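Long-range contacts in L-glyceraldehyde 3-phosphate reductase (Clostridium beijerinckii, PDB 6HG6), which binds NADPH and probably uses it to reduce aldehydes, furfural among them, as a member of the aldo-keto reductase superfamily: residues Glu47-Thr51 and Ile80-Leu85; Val190-Tyr196 and Lys217-Ser223. One frame throughout, in Å; residues are numbered along the deposited sequence.

Overall arrangement
Both contacts belong to one TIM barrel, eight parallel strands ringed by helices, and together they illustrate its two layers. Contact 1 comes first along the chain and joins two outer helices, 42-54 and 72-85, which are separated in sequence by strand 59-61. Contact 2 follows much later and lies in the barrel wall itself, where strands 189-195 and 218-222 are neighbours. The centres of the contacts are about 25 Å apart and their nearest atoms about 15 Å, so they do not touch. Contact 2 forms part of the NADPH pocket through Gln193, Phe222 and Ser223; contact 1 is packing between outer helices away from it, the side chain of Cys49 being about 11 Å from the cofactor.

Contact 1: residues Glu47-Thr51 and Ile80-Leu85; sequences ELCFT and ILRDDL
Phe50 and Asp84 meet where two successive outer helices of the TIM barrel, 42-54 and 72-85, lean together. The short helical segments cross at -57°, with their axes 11.5 Å apart at closest approach, and side chains rather than backbones make the contact across this wide gap. Phe50 does much of the bridging. Its CG lies beside its own backbone N (chi1 -62°), and from there the ring extends until its far edge meets the other helix. Phe50 CZ lies 3.6 Å from Asp84 CB, with Asp84 OD2 in the ring plane at that same edge. The two side chains meet at about a right angle, and ring and carboxylate planes stand 80° apart. An acidic oxygen at the rim of an aromatic ring probably finds a favourable, slightly positive C-H border there.

Leu85 also comes in at the edge, its CD2 lying 4.3 Å from Phe50 CE1, whereas Ile80 CG2 approaches the ring obliquely. Tyr3, from the N-terminal end of the chain, stacks on the Phe50 ring and touches Asp84 and Leu85 as well, so a residue well before both helices in the chain packs over this edge of the contact.

Deeper in, the contact is wholly apolar. Cys49 SG reaches the terminal methyl of Ile80, CD1, at 4.1 Å, and Cys49 CB lies 4.3 Å from Leu85 CD1. Phe36 packs against Cys49, enclosing it further. No hydrogen bond crosses between the segments, and packing alone joins them. A wider, pi-type turn at 81-85 accompanies this packing: Ile80 O accepts both Asp84 N, at 2.9 Å, and Leu85 N, at 3.0 Å, the two donors arriving from opposite faces of its carbonyl plane.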
loop_
_atom_site.group_PDB
_atom_site.type_symbol
_atom_site.label_atom_id
_atom_site.label_comp_id
_atom_site.label_asym_id
_atom_site.label_seq_id
_atom_site.Cartn_x
_atom_site.Cartn_y
_atom_site.Cartn_z
ATOM N N GLU A 47 11.277 -0.075 -15.844
ATOM C CA GLU A 47 11.634 -1.495 -15.632
ATOM C C GLU A 47 11.011 -1.986 -14.341
ATOM O O GLU A 47 10.585 -3.160 -14.298
ATOM C CB GLU A 47 13.149 -1.713 -15.670
ATOM C CG GLU A 47 13.672 -1.562 -17.064
ATOM C CD GLU A 47 13.038 -2.506 -18.085
ATOM O OE1 GLU A 47 12.882 -3.705 -17.751
ATOM O OE2 GLU A 47 12.682 -2.033 -19.212
ATOM N N LEU A 48 10.919 -1.146 -13.318
ATOM C CA LEU A 48 10.320 -1.595 -12.039
ATOM C C LEU A 48 8.827 -1.875 -12.266
ATOM O O LEU A 48 8.339 -2.927 -11.816
ATOM C CB LEU A 48 10.496 -0.549 -10.932
ATOM C CG LEU A 48 11.894 -0.427 -10.353
ATOM C CD1 LEU A 48 11.948 0.727 -9.348
ATOM C CD2 LEU A 48 12.291 -1.721 -9.695
ATOM N N CYS A 49 8.143 -0.988 -12.964
ATOM C CA CYS A 49 6.694 -1.145 -13.245
ATOM C C CYS A 49 6.458 -2.376 -14.117
ATOM O O CYS A 49 5.558 -3.129 -13.802
ATOM C CB CYS A 49 6.123 0.097 -13.896
ATOM S SG CYS A 49 6.033 1.471 -12.716
ATOM N N PHE A 50 7.225 -2.527 -15.182
ATOM C CA PHE A 50 7.120 -3.648 -16.121
ATOM C C PHE A 50 7.374 -4.943 -15.348
ATOM O O PHE A 50 6.644 -5.932 -15.559
ATOM C CB PHE A 50 8.117 -3.507 -17.270
ATOM C CG PHE A 50 7.918 -2.284 -18.134
ATOM C CD1 PHE A 50 6.697 -1.634 -18.210
ATOM C CD2 PHE A 50 8.932 -1.907 -19.006
ATOM C CE1 PHE A 50 6.534 -0.512 -19.016
ATOM C CE2 PHE A 50 8.756 -0.820 -19.845
ATOM C CZ PHE A 50 7.555 -0.147 -19.867
ATOM N N THR A 51 8.414 -4.977 -14.509
ATOM C CA THR A 51 8.724 -6.183 -13.709
ATOM C C THR A 51 7.534 -6.500 -12.802
ATOM O O THR A 51 7.125 -7.655 -12.764
ATOM C CB THR A 51 10.014 -6.018 -12.900
ATOM O OG1 THR A 51 11.038 -5.727 -13.849
ATOM C CG2 THR A 51 10.332 -7.260 -12.114
ATOM N N ILE A 80 4.841 6.835 -17.783
ATOM C CA ILE A 80 4.949 5.377 -18.027
ATOM C C ILE A 80 3.611 4.876 -18.622
ATOM O O ILE A 80 3.633 4.041 -19.577
ATOM C CB ILE A 80 5.341 4.699 -16.715
ATOM C CG1 ILE A 80 6.772 5.103 -16.324
ATOM C CG2 ILE A 80 5.196 3.176 -16.863
ATOM C CD1 ILE A 80 7.103 4.796 -14.899
ATOM N N LEU A 81 2.508 5.391 -18.114
ATOM C CA LEU A 81 1.161 5.056 -18.650
ATOM C C LEU A 81 1.070 5.489 -20.106
ATOM O O LEU A 81 0.841 4.628 -20.977
ATOM C CB LEU A 81 0.068 5.729 -17.825
ATOM C CG LEU A 81 -0.188 5.063 -16.494
ATOM C CD1 LEU A 81 -0.956 6.008 -15.598
ATOM C CD2 LEU A 81 -0.914 3.735 -16.695
ATOM N N ARG A 82 1.394 6.740 -20.387
ATOM C CA ARG A 82 1.289 7.287 -21.755
ATOM C C ARG A 82 2.166 6.465 -22.704
ATOM O O ARG A 82 1.745 6.191 -23.837
ATOM C CB ARG A 82 1.682 8.769 -21.671
ATOM C CG ARG A 82 1.730 9.565 -22.960
ATOM C CD ARG A 82 1.662 11.073 -22.674
ATOM N NE ARG A 82 2.453 11.560 -21.531
ATOM C CZ ARG A 82 1.975 11.920 -20.312
ATOM N NH1 ARG A 82 2.819 12.313 -19.374
ATOM N NH2 ARG A 82 0.680 11.890 -20.009
ATOM N N ASP A 83 3.386 6.130 -22.296
ATOM C CA ASP A 83 4.369 5.532 -23.213
ATOM C C ASP A 83 4.145 4.026 -23.391
ATOM O O ASP A 83 4.460 3.527 -24.468
ATOM C CB ASP A 83 5.780 5.752 -22.678
ATOM C CG ASP A 83 6.283 7.184 -22.778
ATOM O OD1 ASP A 83 5.529 8.036 -23.336
ATOM O OD2 ASP A 83 7.459 7.431 -22.301
ATOM N N ASP A 84 3.667 3.325 -22.372
ATOM C CA ASP A 84 3.662 1.846 -22.437
ATOM C C ASP A 84 2.504 1.190 -21.692
ATOM O O ASP A 84 2.086 0.127 -22.153
ATOM C CB ASP A 84 4.957 1.313 -21.833
ATOM C CG ASP A 84 6.164 1.523 -22.740
ATOM O OD1 ASP A 84 6.279 0.768 -23.794
ATOM O OD2 ASP A 84 6.967 2.474 -22.429
ATOM N N LEU A 85 2.109 1.677 -20.528
ATOM C CA LEU A 85 1.159 0.894 -19.694
ATOM C C LEU A 85 -0.304 1.256 -19.940
ATOM O O LEU A 85 -1.139 0.454 -19.482
ATOM C CB LEU A 85 1.459 1.103 -18.217
ATOM C CG LEU A 85 2.556 0.271 -17.594
ATOM C CD1 LEU A 85 2.477 0.466 -16.082
ATOM C CD2 LEU A 85 2.438 -1.198 -17.969
#

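Contact 2: residues Val190-Tyr196 and Lys217-Ser223. With NDP (NADPH dihydro-nicotinamide-adenine-dinucleotide phosphate), chain B.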
loop_
_atom_site.group_PDB
_atom_site.type_symbol
_atom_site.label_atom_id
_atom_site.label_comp_id
_atom_site.label_asym_id
_atom_site.label_seq_id
_atom_site.Cartn_x
_atom_site.Cartn_y
_atom_site.Cartn_z
ATOM N N VAL A 190 -13.878 0.314 0.394
ATOM C CA VAL A 190 -13.509 -1.117 0.467
ATOM C C VAL A 190 -12.151 -1.341 1.105
ATOM O O VAL A 190 -11.807 -2.552 1.274
ATOM C CB VAL A 190 -13.550 -1.743 -0.945
ATOM C CG1 VAL A 190 -14.944 -1.667 -1.563
ATOM C CG2 VAL A 190 -12.485 -1.126 -1.830
ATOM N N ILE A 191 -11.380 -0.310 1.394
ATOM C CA ILE A 191 -9.952 -0.560 1.725
ATOM C C ILE A 191 -9.411 0.435 2.749
ATOM O O ILE A 191 -9.626 1.648 2.625
ATOM C CB ILE A 191 -9.098 -0.583 0.436
ATOM C CG1 ILE A 191 -7.676 -1.132 0.643
ATOM C CG2 ILE A 191 -9.047 0.796 -0.201
ATOM C CD1 ILE A 191 -7.632 -2.551 1.073
ATOM N N ASN A 192 -8.665 -0.105 3.706
ATOM C CA ASN A 192 -7.838 0.669 4.661
ATOM C C ASN A 192 -6.373 0.432 4.298
ATOM O O ASN A 192 -6.003 -0.733 4.072
ATOM C CB ASN A 192 -8.030 0.166 6.073
ATOM C CG ASN A 192 -9.400 0.462 6.590
ATOM O OD1 ASN A 192 -9.583 1.553 7.101
ATOM N ND2 ASN A 192 -10.308 -0.518 6.494
ATOM N N GLN A 193 -5.562 1.475 4.297
ATOM C CA GLN A 193 -4.109 1.369 4.090
ATOM C C GLN A 193 -3.429 1.797 5.381
ATOM O O GLN A 193 -3.573 2.945 5.789
ATOM C CB GLN A 193 -3.618 2.161 2.892
ATOM C CG GLN A 193 -2.123 2.049 2.707
ATOM C CD GLN A 193 -1.690 2.599 1.374
ATOM O OE1 GLN A 193 -2.339 2.386 0.341
ATOM N NE2 GLN A 193 -0.598 3.315 1.417
ATOM N N ASN A 194 -2.700 0.883 6.004
ATOM C CA ASN A 194 -2.090 1.105 7.331
ATOM C C ASN A 194 -0.694 0.487 7.411
ATOM O O ASN A 194 -0.423 -0.531 6.770
ATOM C CB ASN A 194 -2.970 0.598 8.473
ATOM C CG ASN A 194 -4.289 1.317 8.628
ATOM O OD1 ASN A 194 -5.170 1.131 7.796
ATOM N ND2 ASN A 194 -4.410 2.151 9.663
ATOM N N ARG A 195 0.157 1.106 8.205
ATOM C CA ARG A 195 1.523 0.599 8.465
ATOM C C ARG A 195 1.376 -0.656 9.312
ATOM O O ARG A 195 0.639 -0.604 10.294
ATOM C CB ARG A 195 2.373 1.635 9.213
ATOM C CG ARG A 195 3.861 1.304 9.244
ATOM C CD ARG A 195 4.771 2.412 9.813
ATOM N NE ARG A 195 4.567 3.696 9.152
ATOM C CZ ARG A 195 3.737 4.668 9.567
ATOM N NH1 ARG A 195 3.019 4.530 10.677
ATOM N NH2 ARG A 195 3.611 5.773 8.846
ATOM N N TYR A 196 2.054 -1.730 8.925
ATOM C CA TYR A 196 2.016 -3.016 9.664
ATOM C C TYR A 196 3.264 -3.818 9.370
ATOM O O TYR A 196 3.584 -3.975 8.191
ATOM C CB TYR A 196 0.769 -3.797 9.254
ATOM C CG TYR A 196 0.425 -5.000 10.089
ATOM C CD1 TYR A 196 0.559 -5.008 11.469
ATOM C CD2 TYR A 196 -0.085 -6.149 9.500
ATOM C CE1 TYR A 196 0.235 -6.134 12.226
ATOM C CE2 TYR A 196 -0.463 -7.252 10.246
ATOM C CZ TYR A 196 -0.304 -7.259 11.616
ATOM O OH TYR A 196 -0.659 -8.374 12.330
ATOM N N LYS A 217 -14.088 -4.662 5.432
ATOM C CA LYS A 217 -13.170 -3.777 4.695
ATOM C C LYS A 217 -11.806 -4.444 4.551
ATOM O O LYS A 217 -11.355 -5.151 5.485
ATOM C CB LYS A 217 -13.003 -2.447 5.424
ATOM C CG LYS A 217 -14.298 -1.805 5.843
ATOM C CD LYS A 217 -15.185 -1.455 4.626
ATOM C CE LYS A 217 -16.501 -0.848 5.076
ATOM N NZ LYS A 217 -17.344 -0.491 3.924
ATOM N N GLY A 218 -11.192 -4.254 3.398
ATOM C CA GLY A 218 -9.842 -4.764 3.163
ATOM C C GLY A 218 -8.811 -3.967 3.944
ATOM O O GLY A 218 -9.119 -2.864 4.472
ATOM N N ILE A 219 -7.627 -4.548 4.042
ATOM C CA ILE A 219 -6.448 -3.864 4.604
ATOM C C ILE A 219 -5.301 -4.060 3.635
ATOM O O ILE A 219 -5.010 -5.186 3.267
ATOM C CB ILE A 219 -6.048 -4.396 5.987
ATOM C CG1 ILE A 219 -7.216 -4.346 6.968
ATOM C CG2 ILE A 219 -4.814 -3.613 6.474
ATOM C CD1 ILE A 219 -7.000 -5.073 8.239
ATOM N N ILE A 220 -4.582 -2.997 3.345
ATOM C CA ILE A 220 -3.320 -3.122 2.568
ATOM C C ILE A 220 -2.259 -2.567 3.513
ATOM O O ILE A 220 -2.403 -1.449 4.033
ATOM C CB ILE A 220 -3.416 -2.478 1.159
ATOM C CG1 ILE A 220 -2.082 -2.625 0.437
ATOM C CG2 ILE A 220 -3.862 -1.012 1.158
ATOM C CD1 ILE A 220 -2.130 -2.185 -1.020
ATOM N N ALA A 221 -1.290 -3.402 3.858
ATOM C CA ALA A 221 -0.264 -3.095 4.860
ATOM C C ALA A 221 0.924 -2.434 4.190
ATOM O O ALA A 221 1.466 -2.998 3.243
ATOM C CB ALA A 221 0.152 -4.375 5.522
ATOM N N PHE A 222 1.381 -1.310 4.712
ATOM C CA PHE A 222 2.614 -0.723 4.157
ATOM C C PHE A 222 3.744 -0.735 5.172
ATOM O O PHE A 222 3.522 -0.985 6.386
ATOM C CB PHE A 222 2.312 0.635 3.581
ATOM C CG PHE A 222 2.018 1.712 4.573
ATOM C CD1 PHE A 222 3.045 2.461 5.114
ATOM C CD2 PHE A 222 0.708 2.096 4.806
ATOM C CE1 PHE A 222 2.760 3.524 5.963
ATOM C CE2 PHE A 222 0.431 3.184 5.632
ATOM C CZ PHE A 222 1.444 3.878 6.224
ATOM N N SER A 223 4.953 -0.476 4.671
ATOM C CA SER A 223 6.223 -0.517 5.427
ATOM C C SER A 223 6.385 -1.862 6.128
ATOM O O SER A 223 6.774 -1.896 7.296
ATOM C CB SER A 223 6.295 0.585 6.433
ATOM O OG SER A 223 7.543 0.533 7.086
HETATM P PA NDP B . 8.890 -1.776 2.307
HETATM O O1A NDP B . 8.773 -1.825 3.794
HETATM O O2A NDP B . 8.521 -2.901 1.394
HETATM O O5B NDP B . 10.345 -1.225 1.898
HETATM C C5B NDP B . 10.693 -1.110 0.492
HETATM C C4B NDP B . 12.187 -0.971 0.357
HETATM O O4B NDP B . 12.806 -2.107 1.016
HETATM C C3B NDP B . 12.757 -0.973 -1.068
HETATM O O3B NDP B . 12.807 0.320 -1.663
HETATM C C2B NDP B . 14.154 -1.530 -0.824
HETATM O O2B NDP B . 14.947 -0.463 -0.313
HETATM C C1B NDP B . 13.904 -2.566 0.265
HETATM N N9A NDP B . 13.569 -3.907 -0.201
HETATM C C8A NDP B . 12.438 -4.301 -0.874
HETATM N N7A NDP B . 12.393 -5.589 -1.109
HETATM C C5A NDP B . 13.567 -6.079 -0.556
HETATM C C6A NDP B . 14.107 -7.378 -0.474
HETATM N N6A NDP B . 13.507 -8.457 -0.971
HETATM N N1A NDP B . 15.300 -7.525 0.158
HETATM C C2A NDP B . 15.896 -6.433 0.657
HETATM N N3A NDP B . 15.480 -5.168 0.646
HETATM C C4A NDP B . 14.295 -5.054 0.019
HETATM O O3 NDP B . 7.930 -0.580 1.791
HETATM P PN NDP B . 7.970 1.019 1.849
HETATM O O1N NDP B . 8.807 1.479 0.703
HETATM O O2N NDP B . 8.260 1.511 3.230
HETATM O O5D NDP B . 6.423 1.343 1.527
HETATM C C5D NDP B . 5.799 0.626 0.431
HETATM C C4D NDP B . 4.651 1.447 -0.107
HETATM O O4D NDP B . 3.680 1.645 0.936
HETATM C C3D NDP B . 4.977 2.871 -0.549
HETATM O O3D NDP B . 5.597 2.869 -1.827
HETATM C C2D NDP B . 3.571 3.483 -0.530
HETATM O O2D NDP B . 2.867 3.117 -1.687
HETATM C C1D NDP B . 2.952 2.842 0.708
HETATM N N1N NDP B . 3.056 3.711 1.907
HETATM C C2N NDP B . 1.923 4.285 2.432
HETATM C C3N NDP B . 1.970 5.298 3.350
HETATM C C7N NDP B . 0.679 5.876 3.869
HETATM O O7N NDP B . -0.415 5.524 3.390
HETATM N N7N NDP B . 0.776 6.792 4.832
HETATM C C4N NDP B . 3.329 5.771 3.790
HETATM C C5N NDP B . 4.465 4.950 3.319
HETATM C C6N NDP B . 4.287 3.943 2.493
HETATM P P2B NDP B . 16.524 -0.477 -0.668
HETATM O O1X NDP B . 16.834 -1.180 -1.974
HETATM O O2X NDP B . 16.902 0.995 -0.715
HETATM O O3X NDP B . 17.113 -1.198 0.536
#
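The Phe222 ring is sandwiched between cofactor and strand. Over the centre of one face lies the nicotinamide of NADPH, with C3N 3.1 Å above the ring plane; over the opposite face, toward the rim, sits the backbone N of Arg195. Arg195 CB adds a CH-pi contact on the ring, 4.0 Å from its centroid. The arginine chain then bends at chi3 and turns one face of its guanidinium to Phe222 CZ, the two planes 82° apart. Phe222 owes its place under the nicotinamide to chi1 of 71°, which sets CG between backbone N and carbonyl carbon. An aromatic residue lying against the nicotinamide is familiar from aldo-keto reductases.

Gln193, an NADPH-binding residue, crosses the Phe222 side chain at about a right angle, its CG 3.5 Å from Phe222 CD2. Its chain is drawn out, CG opposite the backbone N (chi1 179°), which carries the amide to the nicotinamide, Gln193 NE2 coming closest to NDP C2N at 2.9 Å, with O7N nearby. Gln193 also runs alongside Ile220, its CB 3.6 Å from Ile220 CG2.

Between the two strands, six backbone hydrogen bonds hold a parallel register, from Gly218 N to Val190 O through Tyr196 N to Phe222 O. Gly218 O receives Asn192 N and, weakly, Asn192 ND2.

Ile191, Gln193 and Ile220 face the interior, where Tyr136 of strand 132-137 touches all three; Asn192 and Ile219 face outward onto Ala212 of helix 208-214. The pair is flanked in the barrel by strand 162-168 beside 189-195 and strand 294-297 beside 218-222.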